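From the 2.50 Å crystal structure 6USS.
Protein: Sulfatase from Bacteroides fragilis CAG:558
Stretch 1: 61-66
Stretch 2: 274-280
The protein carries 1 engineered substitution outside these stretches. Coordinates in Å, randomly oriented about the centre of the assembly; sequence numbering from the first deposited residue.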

# COMPACT_ATOMS: atom_id res chain seq x y z
N ASN A 61 -6.02 -37.95 -13.34
CA ASN A 61 -7.33 -37.34 -13.52
C ASN A 61 -8.41 -38.15 -12.84
O ASN A 61 -9.31 -37.59 -12.21
CB ASN A 61 -7.67 -37.20 -15.00
CG ASN A 61 -6.72 -36.28 -15.73
OD1 ASN A 61 -6.41 -36.49 -16.89
ND2 ASN A 61 -6.25 -35.26 -15.04
N GLU A 62 -8.31 -39.48 -12.92
CA GLU A 62 -9.30 -40.32 -12.27
C GLU A 62 -9.26 -40.15 -10.75
O GLU A 62 -10.31 -40.17 -10.10
CB GLU A 62 -9.11 -41.79 -12.65
CG GLU A 62 -9.25 -42.13 -14.15
CD GLU A 62 -10.66 -41.94 -14.72
OE1 GLU A 62 -11.55 -41.41 -14.01
OE2 GLU A 62 -10.88 -42.32 -15.89
N VAL A 63 -8.08 -39.97 -10.16
CA VAL A 63 -8.02 -39.99 -8.69
C VAL A 63 -8.24 -38.62 -8.04
O VAL A 63 -8.83 -38.54 -6.96
CB VAL A 63 -6.70 -40.64 -8.19
CG1 VAL A 63 -6.47 -41.96 -8.87
CG2 VAL A 63 -5.48 -39.72 -8.37
N TYR A 64 -7.79 -37.53 -8.66
CA TYR A 64 -7.95 -36.22 -8.03
C TYR A 64 -9.37 -35.71 -8.21
O TYR A 64 -10.14 -36.18 -9.05
CB TYR A 64 -6.95 -35.22 -8.61
CG TYR A 64 -5.50 -35.62 -8.38
CD1 TYR A 64 -5.07 -36.05 -7.13
CD2 TYR A 64 -4.57 -35.55 -9.42
CE1 TYR A 64 -3.75 -36.43 -6.91
CE2 TYR A 64 -3.24 -35.92 -9.21
CZ TYR A 64 -2.84 -36.37 -7.95
OH TYR A 64 -1.52 -36.74 -7.73
N GLU A 65 -9.73 -34.72 -7.39
CA GLU A 65 -11.07 -34.14 -7.44
C GLU A 65 -10.97 -32.61 -7.46
O GLU A 65 -10.81 -31.97 -6.42
CB GLU A 65 -11.92 -34.64 -6.29
CG GLU A 65 -12.18 -36.13 -6.35
CD GLU A 65 -12.91 -36.64 -5.13
OE1 GLU A 65 -13.50 -35.81 -4.39
OE2 GLU A 65 -12.89 -37.86 -4.89
N THR A 66 -11.07 -32.03 -8.65
CA THR A 66 -11.15 -30.58 -8.82
C THR A 66 -12.45 -30.26 -9.57
O THR A 66 -12.43 -29.83 -10.73
CB THR A 66 -9.93 -30.03 -9.56
OG1 THR A 66 -9.78 -30.68 -10.84
CG2 THR A 66 -8.67 -30.26 -8.73
N GLN A 274 -9.03 -38.73 4.65
CA GLN A 274 -9.50 -40.11 4.78
C GLN A 274 -10.25 -40.58 3.55
O GLN A 274 -10.21 -41.77 3.20
CB GLN A 274 -10.37 -40.27 6.03
CG GLN A 274 -10.69 -41.72 6.40
CD GLN A 274 -9.43 -42.55 6.57
OE1 GLN A 274 -8.50 -42.17 7.28
NE2 GLN A 274 -9.38 -43.70 5.91
N LYS A 275 -10.94 -39.67 2.86
CA LYS A 275 -11.65 -40.07 1.65
C LYS A 275 -10.69 -40.70 0.63
O LYS A 275 -11.00 -41.73 0.02
CB LYS A 275 -12.39 -38.87 1.04
CG LYS A 275 -13.06 -39.20 -0.30
CD LYS A 275 -13.77 -37.99 -0.90
CE LYS A 275 -12.83 -36.81 -1.11
NZ LYS A 275 -13.54 -35.70 -1.83
N TYR A 276 -9.51 -40.10 0.45
CA TYR A 276 -8.57 -40.64 -0.53
C TYR A 276 -7.92 -41.93 -0.03
O TYR A 276 -7.64 -42.83 -0.83
CB TYR A 276 -7.51 -39.60 -0.88
CG TYR A 276 -8.11 -38.44 -1.64
CD1 TYR A 276 -8.48 -38.59 -2.97
CD2 TYR A 276 -8.36 -37.22 -1.02
CE1 TYR A 276 -9.05 -37.56 -3.67
CE2 TYR A 276 -8.94 -36.16 -1.72
CZ TYR A 276 -9.29 -36.34 -3.05
OH TYR A 276 -9.87 -35.33 -3.79
N ILE A 277 -7.69 -42.04 1.28
CA ILE A 277 -7.22 -43.29 1.84
C ILE A 277 -8.24 -44.39 1.55
O ILE A 277 -7.87 -45.54 1.29
CB ILE A 277 -6.96 -43.15 3.36
CG1 ILE A 277 -5.82 -42.16 3.63
CG2 ILE A 277 -6.60 -44.48 3.97
CD1 ILE A 277 -4.43 -42.74 3.34
N ASP A 278 -9.53 -44.04 1.56
CA ASP A 278 -10.57 -45.01 1.25
C ASP A 278 -10.64 -45.30 -0.25
O ASP A 278 -11.05 -46.40 -0.64
CB ASP A 278 -11.92 -44.51 1.75
CG ASP A 278 -11.99 -44.43 3.27
OD1 ASP A 278 -11.37 -45.29 3.95
OD2 ASP A 278 -12.67 -43.52 3.79
N LYS A 279 -10.26 -44.34 -1.10
CA LYS A 279 -10.16 -44.58 -2.53
C LYS A 279 -9.03 -45.55 -2.87
O LYS A 279 -8.99 -46.08 -3.99
CB LYS A 279 -9.91 -43.26 -3.27
CG LYS A 279 -11.09 -42.65 -4.00
CD LYS A 279 -10.67 -41.30 -4.58
CE LYS A 279 -11.72 -40.72 -5.49
NZ LYS A 279 -11.18 -39.52 -6.20
N GLY A 280 -8.10 -45.77 -1.94
CA GLY A 280 -7.01 -46.68 -2.16
C GLY A 280 -5.65 -46.04 -2.33
O GLY A 280 -4.71 -46.75 -2.71
O HOH W 1 -7.87 -34.22 -5.31

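A single carboxylate, that of Glu-65, is shared between two lysines one helical turn apart: its OE1 lies 2.6 Å from Lys-275 NZ and its OE2 lies 2.7 Å from Lys-279 NZ. Both pairs satisfy hydrogen-bond geometry with the lysine as donor, and both are salt bridges, so each carboxylate oxygen has its own ammonium partner. The spacing follows from the helix. Lys-275 and Lys-279 are four residues apart, linked by the backbone bond from Lys-279 N to Lys-275 O (2.9 Å), and the CA-to-CB bonds of both point toward the other stretch.

The side-chain torsions show how the amines reach the carboxylate with Lys-275 NZ and Lys-279 NZ 6.3 Å apart. Lys-279 is extended from chi2 onward (176°, 171°, -171°), although its chi1 of -103° falls between wells; Lys-275 is trans except for chi3 at 58°. Glu-65 points toward the helix from its CA and combines an m chi1 with a t chi2, which carries the carboxylate out to the lysines. It has the largest area covered by the opposite stretch, 81 Å² of a summed 245 Å², followed by Lys-279 with 54 Å².

Lys-279 NZ has a second acceptor, donating to Val-63 O at 2.7 Å. Tyr-64 is the first residue after the helix of stretch 1 to leave helical phi/psi, and the Val-63 carbonyl at the end of that helix accepts from a side-chain donor. A long, flexible lysine suits this position because the nearest CA atoms across the contact, those of Val-63 and Lys-279, are still 8.0 Å apart. It therefore ties the helix end and Glu-65 to one amine.

Tyr-276 fills the space beside these polar links. Its CA-to-CB bond points sideways, but the end of the side chain comes nearer: Val-63 O approaches Tyr-276 CE1 at 3.4 Å, at the ring edge and near its plane, and Tyr-276 OH lies 3.3 Å from Glu-65 CB. The buried tyrosine thus offers carbon surface against the backbone, while its hydroxyl meets the aliphatic part of Glu-65 and reaches water 1. That water donates to Tyr-276 OH (2.7 Å) and accepts from Glu-65 N (2.8 Å), bridging the helix to the loop backbone.

Just beyond Lys-279, Gly-280 closes the helix in a Schellman motif, with weak bonds from Gly-280 N to Tyr-276 O and Ile-277 O, both 3.2 Å. At its phi of 109° a CB would be jammed against the preceding carbonyl oxygen, so glycine fits the turn.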